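Local structure of RNA-binding protein HI_1333 (Haemophilus influenzae, 1JO0) at residues A73-Q76 / L82-Y85; Q9-L14 / H44-V49; P20-G25 / L34-N39; N27-G32 / N64-E69. The protein probably binds RNA through its CRM (CRS1/YhbY) domain. One frame throughout, in Å; residues are numbered along the deposited sequence. Where two conformers were deposited one is given.

Interaction 1: residues A73-Q76 / L82-Y85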
loop_
_atom_site.group_PDB
_atom_site.type_symbol
_atom_site.label_atom_id
_atom_site.label_comp_id
_atom_site.label_asym_id
_atom_site.label_seq_id
_atom_site.Cartn_x
_atom_site.Cartn_y
_atom_site.Cartn_z
ATOM N N ALA A 73 -4.462 -3.162 -4.289
ATOM C CA ALA A 73 -3.544 -4.171 -4.740
ATOM C C ALA A 73 -2.229 -4.118 -3.982
ATOM O O ALA A 73 -1.671 -3.055 -3.768
ATOM C CB ALA A 73 -3.236 -4.050 -6.235
ATOM N N GLN A 74 -1.686 -5.291 -3.661
ATOM C CA GLN A 74 -0.310 -5.393 -3.177
ATOM C C GLN A 74 0.640 -5.332 -4.349
ATOM O O GLN A 74 0.594 -6.162 -5.263
ATOM C CB GLN A 74 -0.147 -6.729 -2.493
ATOM C CG GLN A 74 -1.099 -7.013 -1.380
ATOM C CD GLN A 74 -1.129 -8.456 -0.917
ATOM O OE1 GLN A 74 -2.162 -9.160 -0.947
ATOM N NE2 GLN A 74 0.057 -8.865 -0.480
ATOM N N VAL A 75 1.495 -4.322 -4.331
ATOM C CA VAL A 75 2.507 -4.187 -5.339
ATOM C C VAL A 75 3.804 -4.885 -4.935
ATOM O O VAL A 75 4.381 -5.547 -5.792
ATOM C CB VAL A 75 2.745 -2.710 -5.660
ATOM C CG1 VAL A 75 3.924 -2.506 -6.601
ATOM C CG2 VAL A 75 1.447 -2.068 -6.204
ATOM N N GLN A 76 4.231 -4.746 -3.694
ATOM C CA GLN A 76 5.497 -5.249 -3.211
ATOM C C GLN A 76 5.421 -5.292 -1.685
ATOM O O GLN A 76 4.905 -4.381 -1.082
ATOM C CB GLN A 76 6.656 -4.356 -3.627
ATOM C CG GLN A 76 8.045 -4.782 -3.236
ATOM C CD GLN A 76 9.118 -3.831 -3.750
ATOM O OE1 GLN A 76 8.915 -2.617 -3.890
ATOM N NE2 GLN A 76 10.263 -4.386 -4.073
ATOM N N LEU A 82 5.276 -1.996 2.857
ATOM C CA LEU A 82 4.201 -2.464 2.004
ATOM C C LEU A 82 3.895 -1.423 0.933
ATOM O O LEU A 82 3.551 -0.304 1.281
ATOM C CB LEU A 82 2.907 -2.643 2.782
ATOM C CG LEU A 82 2.909 -3.483 4.064
ATOM C CD1 LEU A 82 1.491 -3.555 4.604
ATOM C CD2 LEU A 82 3.524 -4.833 3.793
ATOM N N VAL A 83 3.960 -1.804 -0.327
ATOM C CA VAL A 83 3.614 -0.908 -1.415
ATOM C C VAL A 83 2.235 -1.325 -1.933
ATOM O O VAL A 83 2.027 -2.519 -2.244
ATOM C CB VAL A 83 4.647 -0.987 -2.541
ATOM C CG1 VAL A 83 4.266 0.025 -3.625
ATOM C CG2 VAL A 83 6.090 -0.745 -2.047
ATOM N N LEU A 84 1.312 -0.390 -1.986
ATOM C CA LEU A 84 -0.090 -0.646 -2.300
ATOM C C LEU A 84 -0.567 0.297 -3.405
ATOM O O LEU A 84 -0.045 1.423 -3.493
ATOM C CB LEU A 84 -0.965 -0.466 -1.086
ATOM C CG LEU A 84 -0.677 -1.315 0.135
ATOM C CD1 LEU A 84 -1.309 -0.717 1.375
ATOM C CD2 LEU A 84 -1.205 -2.700 -0.110
ATOM N N TYR A 85 -1.556 -0.117 -4.162
ATOM C CA TYR A 85 -2.109 0.726 -5.216
ATOM C C TYR A 85 -3.607 0.574 -5.327
ATOM O O TYR A 85 -4.105 -0.556 -5.348
ATOM C CB TYR A 85 -1.464 0.423 -6.567
ATOM C CG TYR A 85 -2.092 1.128 -7.741
ATOM C CD1 TYR A 85 -1.751 2.444 -8.072
ATOM C CD2 TYR A 85 -3.030 0.508 -8.561
ATOM C CE1 TYR A 85 -2.344 3.072 -9.162
ATOM C CE2 TYR A 85 -3.605 1.131 -9.639
ATOM C CZ TYR A 85 -3.264 2.414 -9.944
ATOM O OH TYR A 85 -3.827 3.040 -11.023
#
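V83 meets two successive residues of the neighbouring antiparallel strand, V75 and Q76, and loses more surface here than any other residue of 73-76 or 82-85. Its carbonyl O accepts a hydrogen bond from V75 N at 2.8 Å, with the donor tilted 31° from the carbonyl plane, and a weak second one from Q76 N at 3.5 Å, the two donors that the bulge sets before one acceptor. V83 N completes the pairing by donating to Q76 O (2.8 Å). The two methyls of V83 divide the work. CG1, anti to the backbone N (chi1 -177°), lies 3.7 Å from V75 CB. CG2 is met twice by the extended chain of Q76, by its CB at 4.0 Å and by its amide OE1 at 3.9 Å. A beta-branched residue suits this place because it covers two partners at once, and a long polar residue suits the partly exposed position of Q76. Towards the other end, Y85 pairs with A73 through two backbone bonds, and Y85 CB packs 3.8 Å from V75 CG2. The ring then leads away from 73-76 to L11 of helix 5-15, on which V75 also packs. Two residues set against one, with the register shifted by one between Q74 and Q76, make a classic beta bulge in the hairpin of strands 73-78 and 81-85.

Interaction 2: residues Q9-L14 / H44-V49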
loop_
_atom_site.group_PDB
_atom_site.type_symbol
_atom_site.label_atom_id
_atom_site.label_comp_id
_atom_site.label_asym_id
_atom_site.label_seq_id
_atom_site.Cartn_x
_atom_site.Cartn_y
_atom_site.Cartn_z
ATOM N N GLN A 9 4.898 -4.262 -11.983
ATOM C CA GLN A 9 6.305 -3.920 -12.058
ATOM C C GLN A 9 6.490 -2.437 -12.298
ATOM O O GLN A 9 7.380 -1.808 -11.731
ATOM C CB GLN A 9 6.958 -4.698 -13.193
ATOM C CG GLN A 9 8.372 -4.267 -13.538
ATOM C CD GLN A 9 9.209 -4.434 -12.281
ATOM O OE1 GLN A 9 9.091 -5.464 -11.586
ATOM N NE2 GLN A 9 9.974 -3.403 -11.969
ATOM N N PHE A 10 5.658 -1.826 -13.148
ATOM C CA PHE A 10 5.717 -0.398 -13.362
ATOM C C PHE A 10 5.604 0.331 -12.021
ATOM O O PHE A 10 6.351 1.269 -11.726
ATOM C CB PHE A 10 4.583 0.073 -14.307
ATOM C CG PHE A 10 4.484 1.584 -14.359
ATOM C CD1 PHE A 10 5.355 2.354 -15.097
ATOM C CD2 PHE A 10 3.454 2.201 -13.634
ATOM C CE1 PHE A 10 5.213 3.742 -15.108
ATOM C CE2 PHE A 10 3.340 3.576 -13.649
ATOM C CZ PHE A 10 4.206 4.345 -14.391
ATOM N N LEU A 11 4.618 -0.041 -11.204
ATOM C CA LEU A 11 4.399 0.633 -9.938
ATOM C C LEU A 11 5.503 0.357 -8.925
ATOM O O LEU A 11 5.851 1.246 -8.171
ATOM C CB LEU A 11 3.038 0.189 -9.391
ATOM C CG LEU A 11 1.822 0.621 -10.222
ATOM C CD1 LEU A 11 0.589 -0.079 -9.723
ATOM C CD2 LEU A 11 1.662 2.146 -10.192
ATOM N N LYS A 12 6.053 -0.846 -8.940
ATOM C CA LYS A 12 7.182 -1.176 -8.087
ATOM C C LYS A 12 8.335 -0.239 -8.417
ATOM O O LYS A 12 8.985 0.322 -7.562
ATOM C CB LYS A 12 7.565 -2.636 -8.362
ATOM C CG LYS A 12 8.801 -3.062 -7.608
ATOM C CD LYS A 12 9.112 -4.533 -7.780
ATOM C CE LYS A 12 10.523 -4.889 -7.295
ATOM N NZ LYS A 12 10.785 -6.362 -7.378
ATOM N N GLY A 13 8.594 -0.034 -9.705
ATOM C CA GLY A 13 9.693 0.838 -10.092
ATOM C C GLY A 13 9.480 2.281 -9.679
ATOM O O GLY A 13 10.406 2.994 -9.259
ATOM N N LEU A 14 8.246 2.761 -9.807
ATOM C CA LEU A 14 7.912 4.120 -9.409
ATOM C C LEU A 14 8.009 4.303 -7.904
ATOM O O LEU A 14 8.518 5.328 -7.452
ATOM C CB LEU A 14 6.520 4.439 -9.939
ATOM C CG LEU A 14 5.992 5.832 -9.679
ATOM C CD1 LEU A 14 6.973 6.837 -10.248
ATOM C CD2 LEU A 14 4.617 6.007 -10.323
ATOM N N HIS A 44 -3.036 9.706 -3.440
ATOM C CA HIS A 44 -1.808 9.344 -4.128
ATOM C C HIS A 44 -1.917 8.143 -5.072
ATOM O O HIS A 44 -1.039 8.036 -5.945
ATOM C CB HIS A 44 -0.703 9.003 -3.109
ATOM C CG HIS A 44 -0.414 10.178 -2.237
ATOM N ND1 HIS A 44 0.200 11.305 -2.723
ATOM C CD2 HIS A 44 -0.632 10.372 -0.919
ATOM C CE1 HIS A 44 0.356 12.184 -1.729
ATOM N NE2 HIS A 44 -0.138 11.631 -0.626
ATOM N N GLU A 45 -2.882 7.277 -4.868
ATOM C CA GLU A 45 -3.107 6.023 -5.615
ATOM C C GLU A 45 -2.043 4.988 -5.260
ATOM O O GLU A 45 -2.402 3.874 -4.826
ATOM C CB GLU A 45 -3.144 6.254 -7.140
ATOM C CG GLU A 45 -4.308 7.106 -7.583
ATOM C CD GLU A 45 -4.285 7.232 -9.106
ATOM O OE1 GLU A 45 -3.278 7.720 -9.641
ATOM O OE2 GLU A 45 -5.259 6.825 -9.778
ATOM N N LEU A 46 -0.778 5.291 -5.437
ATOM C CA LEU A 46 0.388 4.451 -5.115
ATOM C C LEU A 46 0.980 4.924 -3.810
ATOM O O LEU A 46 1.348 6.094 -3.717
ATOM C CB LEU A 46 1.445 4.541 -6.190
ATOM C CG LEU A 46 2.723 3.720 -5.985
ATOM C CD1 LEU A 46 2.419 2.229 -5.931
ATOM C CD2 LEU A 46 3.712 4.045 -7.071
ATOM N N ILE A 47 1.044 4.038 -2.822
ATOM C CA ILE A 47 1.523 4.412 -1.493
ATOM C C ILE A 47 2.486 3.355 -0.932
ATOM O O ILE A 47 2.394 2.164 -1.269
ATOM C CB ILE A 47 0.363 4.653 -0.490
ATOM C CG1 ILE A 47 -0.379 3.366 -0.122
ATOM C CG2 ILE A 47 -0.570 5.742 -1.031
ATOM C CD1 ILE A 47 -1.350 3.581 1.020
ATOM N N LYS A 48 3.302 3.840 -0.019
ATOM C CA LYS A 48 4.142 2.993 0.838
ATOM C C LYS A 48 3.704 3.149 2.287
ATOM O O LYS A 48 3.559 4.236 2.784
ATOM C CB LYS A 48 5.572 3.436 0.733
ATOM C CG LYS A 48 6.377 2.842 -0.363
ATOM C CD LYS A 48 7.862 3.250 -0.165
ATOM C CE LYS A 48 8.634 2.665 -1.271
ATOM N NZ LYS A 48 9.980 3.254 -1.302
ATOM N N VAL A 49 3.507 2.000 2.939
ATOM C CA VAL A 49 3.089 1.929 4.331
ATOM C C VAL A 49 4.220 1.214 5.067
ATOM O O VAL A 49 4.652 0.119 4.680
ATOM C CB VAL A 49 1.772 1.140 4.510
ATOM C CG1 VAL A 49 1.394 1.016 5.975
ATOM C CG2 VAL A 49 0.666 1.791 3.706
#
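L46 reaches from the start of strand 46-51 to helix 5-15 and sets its two methyls against L11 and L14, which lie one helical turn apart. Its CG stands anti to the backbone N (chi1 180°), which carries the fork toward these two leucines, with CD1 and CD2 each on a different part of the helix. CD2 is the busier branch: L46 CD2 lies 3.7 Å from the backbone O of L11 and 3.9 Å from L14 CG, with L14 CB and CD2 at similar range. L46 CD1 meets L11 CB at 4.1 Å.

The two helix leucines answer with different rotamers: in L11 the CG is anti to the carbonyl carbon (chi1 -66°), whereas in L14 it is anti to the residue's own N (chi1 -178°). The side chain of L11 runs past that of L46 in the opposite direction, the CD2 methyls of L11 and L46 coming to 4.2 Å. L14 meets L46 at a slant, with its branch point and one methyl. Leucine suits position 46 because its fork can touch L11 and L14 together, and the leucines of the helix offer it an apolar, branched surface. V83 of the adjacent strand and I93 also pack on L46, while L11 continues onto V75 and L95.

No hydrogen bond joins 9-14 to 44-49. The helix is therefore held to the sheet here by branched aliphatic groups at van der Waals distance, an attachment that depends on shape and burial, with little directional demand.

Interaction 3: residues P20-G25 / L34-N39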
loop_
_atom_site.group_PDB
_atom_site.type_symbol
_atom_site.label_atom_id
_atom_site.label_comp_id
_atom_site.label_asym_id
_atom_site.label_seq_id
_atom_site.Cartn_x
_atom_site.Cartn_y
_atom_site.Cartn_z
ATOM N N PRO A 20 7.559 6.386 2.586
ATOM C CA PRO A 20 6.308 6.007 3.256
ATOM C C PRO A 20 5.450 7.226 3.622
ATOM O O PRO A 20 5.967 8.220 4.102
ATOM C CB PRO A 20 6.816 5.313 4.519
ATOM C CG PRO A 20 8.180 4.851 4.235
ATOM C CD PRO A 20 8.759 5.846 3.272
ATOM N N VAL A 21 4.150 7.165 3.403
ATOM C CA VAL A 21 3.181 8.168 3.818
ATOM C C VAL A 21 2.326 7.730 5.014
ATOM O O VAL A 21 1.567 8.565 5.504
ATOM C CB VAL A 21 2.315 8.599 2.608
ATOM C CG1 VAL A 21 3.186 9.342 1.590
ATOM C CG2 VAL A 21 1.609 7.444 1.908
ATOM N N VAL A 22 2.419 6.482 5.456
ATOM C CA VAL A 22 1.750 6.003 6.654
ATOM C C VAL A 22 2.744 5.121 7.396
ATOM O O VAL A 22 3.452 4.331 6.767
ATOM C CB VAL A 22 0.468 5.204 6.341
ATOM C CG1 VAL A 22 -0.219 4.699 7.608
ATOM C CG2 VAL A 22 -0.485 6.055 5.501
ATOM N N MET A 23 2.723 5.256 8.703
ATOM C CA MET A 23 3.568 4.391 9.516
ATOM C C MET A 23 2.658 3.775 10.570
ATOM O O MET A 23 1.888 4.482 11.205
ATOM C CB MET A 23 4.768 5.148 10.082
ATOM C CG MET A 23 5.704 5.734 9.019
ATOM S SD MET A 23 7.377 6.144 9.530
ATOM C CE MET A 23 7.373 5.659 11.251
ATOM N N LEU A 24 2.808 2.459 10.696
ATOM C CA LEU A 24 2.247 1.745 11.815
ATOM C C LEU A 24 3.259 1.555 12.943
ATOM O O LEU A 24 4.444 1.358 12.702
ATOM C CB LEU A 24 1.842 0.302 11.529
ATOM C CG LEU A 24 0.451 0.233 10.872
ATOM C CD1 LEU A 24 0.537 0.899 9.514
ATOM C CD2 LEU A 24 -0.016 -1.208 10.796
ATOM N N GLY A 25 2.741 1.555 14.155
ATOM C CA GLY A 25 3.480 1.262 15.356
ATOM C C GLY A 25 2.880 0.082 16.110
ATOM O O GLY A 25 2.155 -0.745 15.542
ATOM N N LEU A 34 -6.128 3.087 9.587
ATOM C CA LEU A 34 -6.884 2.726 8.377
ATOM C C LEU A 34 -7.364 3.982 7.674
ATOM O O LEU A 34 -7.326 4.016 6.449
ATOM C CB LEU A 34 -8.053 1.829 8.749
ATOM C CG LEU A 34 -8.991 1.477 7.592
ATOM C CD1 LEU A 34 -8.179 0.760 6.504
ATOM C CD2 LEU A 34 -10.179 0.695 8.104
ATOM N N ALA A 35 -7.816 4.947 8.454
ATOM C CA ALA A 35 -8.219 6.205 7.813
ATOM C C ALA A 35 -7.056 6.881 7.125
ATOM O O ALA A 35 -7.240 7.498 6.068
ATOM C CB ALA A 35 -8.884 7.087 8.872
ATOM N N GLU A 36 -5.873 6.809 7.673
ATOM C CA GLU A 36 -4.689 7.416 7.064
ATOM C C GLU A 36 -4.400 6.673 5.760
ATOM O O GLU A 36 -4.072 7.320 4.780
ATOM C CB GLU A 36 -3.475 7.368 7.963
ATOM C CG GLU A 36 -3.441 8.270 9.215
ATOM C CD GLU A 36 -2.153 7.949 9.963
ATOM O OE1 GLU A 36 -2.174 7.449 11.101
ATOM O OE2 GLU A 36 -1.079 8.200 9.364
ATOM N N ILE A 37 -4.540 5.354 5.752
ATOM C CA ILE A 37 -4.277 4.585 4.525
ATOM C C ILE A 37 -5.325 4.929 3.492
ATOM O O ILE A 37 -4.984 5.144 2.309
ATOM C CB ILE A 37 -4.201 3.084 4.831
ATOM C CG1 ILE A 37 -2.974 2.784 5.717
ATOM C CG2 ILE A 37 -4.133 2.273 3.567
ATOM C CD1 ILE A 37 -2.963 1.372 6.286
ATOM N N GLU A 38 -6.576 5.002 3.853
ATOM C CA GLU A 38 -7.602 5.409 2.884
ATOM C C GLU A 38 -7.334 6.782 2.284
ATOM O O GLU A 38 -7.446 6.977 1.099
ATOM C CB GLU A 38 -8.958 5.496 3.571
ATOM C CG GLU A 38 -9.673 4.204 3.596
ATOM C CD GLU A 38 -10.182 3.734 2.227
ATOM O OE1 GLU A 38 -10.270 2.513 2.078
ATOM O OE2 GLU A 38 -10.508 4.526 1.324
ATOM N N ASN A 39 -6.976 7.731 3.141
ATOM C CA ASN A 39 -6.689 9.083 2.729
ATOM C C ASN A 39 -5.556 9.067 1.720
ATOM O O ASN A 39 -5.548 9.731 0.694
ATOM C CB ASN A 39 -6.367 9.935 3.944
ATOM C CG ASN A 39 -6.074 11.371 3.555
ATOM O OD1 ASN A 39 -6.896 12.075 2.963
ATOM N ND2 ASN A 39 -4.887 11.823 3.910
HETATM O O HOH W 1 -0.651 9.549 7.024
HETATM O O HOH W 2 1.363 7.563 9.786
#
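This is a helix-on-strand packing contact inside a beta-alpha-beta unit: V22 of edge strand 22-24 lies against E36 and I37 of helix 31-44, which leads on to the neighbouring parallel strand 46-51. V22 points at the helix and both its methyls are used. V22 CG1, anti to the backbone N (chi1 180°), lies 3.9 Å from I37 CG1, the two side chains crossing at about a right angle; V22 CG2 rests 3.9 Å from the backbone O of E36. A short beta-branched valine allows this close approach, and the longer I37 carries the apolar layer onward to I47 of the next strand and I66 of helix 56-70.

E36 marks the exposed border of the contact. Its chain extends beyond CG along the flank of V22, bringing E36 OE2 to 4.0 Å from V22 CG1. E36 OE2 also accepts hydrogen bonds from two waters, at 2.7 Å and 2.6 Å. The first water donates to V21 O as well, at 2.9 Å, supplying the proton that a carboxylate lacks. The second accepts from M23 N, again at 2.9 Å, and so relays between two groups too far apart to bond directly.

The chemistry is therefore split: dry aliphatic packing on the buried side, and at the exposed border a water-mediated polar link from one carboxylate oxygen to backbone groups of V21 and M23, the residues flanking V22 in the chain.

Interaction 4: residues N27-G32 / N64-E69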
loop_
_atom_site.group_PDB
_atom_site.type_symbol
_atom_site.label_atom_id
_atom_site.label_comp_id
_atom_site.label_asym_id
_atom_site.label_seq_id
_atom_site.Cartn_x
_atom_site.Cartn_y
_atom_site.Cartn_z
ATOM N N ASN A 27 0.439 -0.348 17.945
ATOM C CA ASN A 27 -1.005 -0.551 18.051
ATOM C C ASN A 27 -1.569 -1.163 16.778
ATOM O O ASN A 27 -2.751 -1.515 16.767
ATOM C CB ASN A 27 -1.722 0.763 18.397
ATOM C CG ASN A 27 -1.505 1.071 19.866
ATOM O OD1 ASN A 27 -0.914 2.091 20.214
ATOM N ND2 ASN A 27 -1.957 0.163 20.717
ATOM N N GLY A 28 -0.724 -1.290 15.761
ATOM C CA GLY A 28 -1.118 -1.969 14.541
ATOM C C GLY A 28 -2.122 -1.157 13.737
ATOM O O GLY A 28 -2.023 0.077 13.721
ATOM N N LEU A 29 -3.053 -1.851 13.095
ATOM C CA LEU A 29 -4.071 -1.295 12.220
ATOM C C LEU A 29 -5.272 -0.808 12.997
ATOM O O LEU A 29 -6.324 -1.437 13.049
ATOM C CB LEU A 29 -4.555 -2.332 11.184
ATOM C CG LEU A 29 -5.315 -1.731 9.997
ATOM C CD1 LEU A 29 -4.444 -0.804 9.176
ATOM C CD2 LEU A 29 -5.828 -2.798 9.042
ATOM N N THR A 30 -5.075 0.357 13.587
ATOM C CA THR A 30 -6.171 0.989 14.273
ATOM C C THR A 30 -7.136 1.641 13.292
ATOM O O THR A 30 -6.873 1.741 12.099
ATOM C CB THR A 30 -5.655 2.063 15.245
ATOM O OG1 THR A 30 -4.986 3.059 14.443
ATOM C CG2 THR A 30 -4.667 1.471 16.240
ATOM N N GLU A 31 -8.272 2.071 13.848
ATOM C CA GLU A 31 -9.208 2.863 13.073
ATOM C C GLU A 31 -8.531 4.056 12.435
ATOM O O GLU A 31 -8.674 4.404 11.266
ATOM C CB GLU A 31 -10.337 3.346 13.992
ATOM C CG GLU A 31 -11.705 3.163 13.406
ATOM C CD GLU A 31 -12.068 4.121 12.303
ATOM O OE1 GLU A 31 -11.476 5.216 12.162
ATOM O OE2 GLU A 31 -12.951 3.774 11.478
ATOM N N GLY A 32 -7.700 4.744 13.207
ATOM C CA GLY A 32 -7.042 5.937 12.697
ATOM C C GLY A 32 -6.017 5.628 11.624
ATOM O O GLY A 32 -5.903 6.373 10.650
ATOM N N ASN A 64 -3.263 -8.514 5.120
ATOM C CA ASN A 64 -4.560 -9.070 4.757
ATOM C C ASN A 64 -5.691 -8.131 5.126
ATOM O O ASN A 64 -6.661 -7.994 4.367
ATOM C CB ASN A 64 -4.742 -10.432 5.431
ATOM C CG ASN A 64 -3.854 -11.509 4.847
ATOM O OD1 ASN A 64 -3.178 -11.280 3.863
ATOM N ND2 ASN A 64 -3.858 -12.689 5.477
ATOM N N ALA A 65 -5.580 -7.509 6.293
ATOM C CA ALA A 65 -6.631 -6.606 6.738
ATOM C C ALA A 65 -6.696 -5.355 5.854
ATOM O O ALA A 65 -7.766 -4.858 5.514
ATOM C CB ALA A 65 -6.414 -6.190 8.172
ATOM N N ILE A 66 -5.540 -4.797 5.528
ATOM C CA ILE A 66 -5.476 -3.596 4.683
ATOM C C ILE A 66 -6.133 -3.925 3.345
ATOM O O ILE A 66 -6.958 -3.179 2.837
ATOM C CB ILE A 66 -4.052 -3.043 4.513
ATOM C CG1 ILE A 66 -3.453 -2.559 5.836
ATOM C CG2 ILE A 66 -4.007 -1.983 3.418
ATOM C CD1 ILE A 66 -2.004 -2.241 5.827
ATOM N N VAL A 67 -5.746 -5.029 2.701
ATOM C CA VAL A 67 -6.303 -5.345 1.391
ATOM C C VAL A 67 -7.790 -5.570 1.519
ATOM O O VAL A 67 -8.579 -5.140 0.673
ATOM C CB VAL A 67 -5.566 -6.570 0.818
ATOM C CG1 VAL A 67 -6.293 -7.137 -0.366
ATOM C CG2 VAL A 67 -4.120 -6.166 0.460
ATOM N N ARG A 68 -8.270 -6.260 2.545
ATOM C CA ARG A 68 -9.692 -6.512 2.695
ATOM C C ARG A 68 -10.469 -5.219 2.807
ATOM O O ARG A 68 -11.486 -5.037 2.178
ATOM C CB ARG A 68 -9.952 -7.332 3.963
ATOM C CG ARG A 68 -11.417 -7.709 4.129
ATOM C CD ARG A 68 -11.650 -8.638 5.308
ATOM N NE ARG A 68 -13.077 -8.817 5.577
ATOM C CZ ARG A 68 -13.790 -8.370 6.585
ATOM N NH1 ARG A 68 -13.281 -7.653 7.575
ATOM N NH2 ARG A 68 -15.084 -8.657 6.628
ATOM N N GLU A 69 -10.004 -4.310 3.651
ATOM C CA GLU A 69 -10.744 -3.075 3.923
ATOM C C GLU A 69 -10.690 -2.072 2.780
ATOM O O GLU A 69 -11.708 -1.391 2.531
ATOM C CB GLU A 69 -10.120 -2.417 5.162
ATOM C CG GLU A 69 -10.242 -3.260 6.429
ATOM C CD GLU A 69 -11.622 -3.032 7.018
ATOM O OE1 GLU A 69 -12.565 -2.643 6.316
ATOM O OE2 GLU A 69 -11.705 -3.327 8.210
#
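Apolar contacts alone join 27-32 to 64-69, and all of them run through L29, whose forked end is set over A65 and I66 of helix 56-70. L29 CD2 carries the tighter touch, 3.6 Å from A65 CB, and also comes to 4.0 Å from I66 CG1. The other methyl, L29 CD1, lies 3.9 Å from that same I66 CG1, so the isoleucine methylene faces both branches of the leucine. The side chain of L29 stands with CG anti to its backbone N (chi1 -164°), which sends the fork out towards the helix. The small A65 lets the leucine come close to the helix surface, and the longer I66, slanting across L29, fills in beside it. I66 goes on to L82 and L84 of the sheet and, like L29, touches I37.

Backbone turns and a polar cap surround L29. G28 before it has positive phi (71°), a conformation that glycine adopts readily, and L29 is itself the centre of an inverse gamma turn. T30 follows as the N-cap of helix 31-44, its OG1 accepting from V33 N, as a threonine hydroxyl is well suited to do.

The arrangement is thus a leucine in the turn just ahead of a capped helix start, packed on a second helix; within the CRM-domain fold it joins the approach to helix 31-44 to helix 56-70, on the side of the sheet where both helices lie.

How the interactions relate
The contacts build on one mixed sheet of order 22-24, 46-51, 81-85, 73-78: interaction 1 lies within it, 2 and 3 pack helices on its strands, and 4 joins the approach to helix 31-44 to helix 56-70. Interactions 1 and 2, centres about 7 Å apart, meet through backbone bonds between strands 81-85 and 46-51. Interactions 3 and 4, centres about 9 Å apart, share helix 31-44. Interactions 2 and 4 have centres about 19 Å apart. Along the chain, 3 falls between the segments of 2, 4 crosses both, and 1 comes last. One sheet is thus covered twice: helix 5-15 packs against L46, V75 and V83, helices 31-44 and 56-70 on the face bearing I47 and L84.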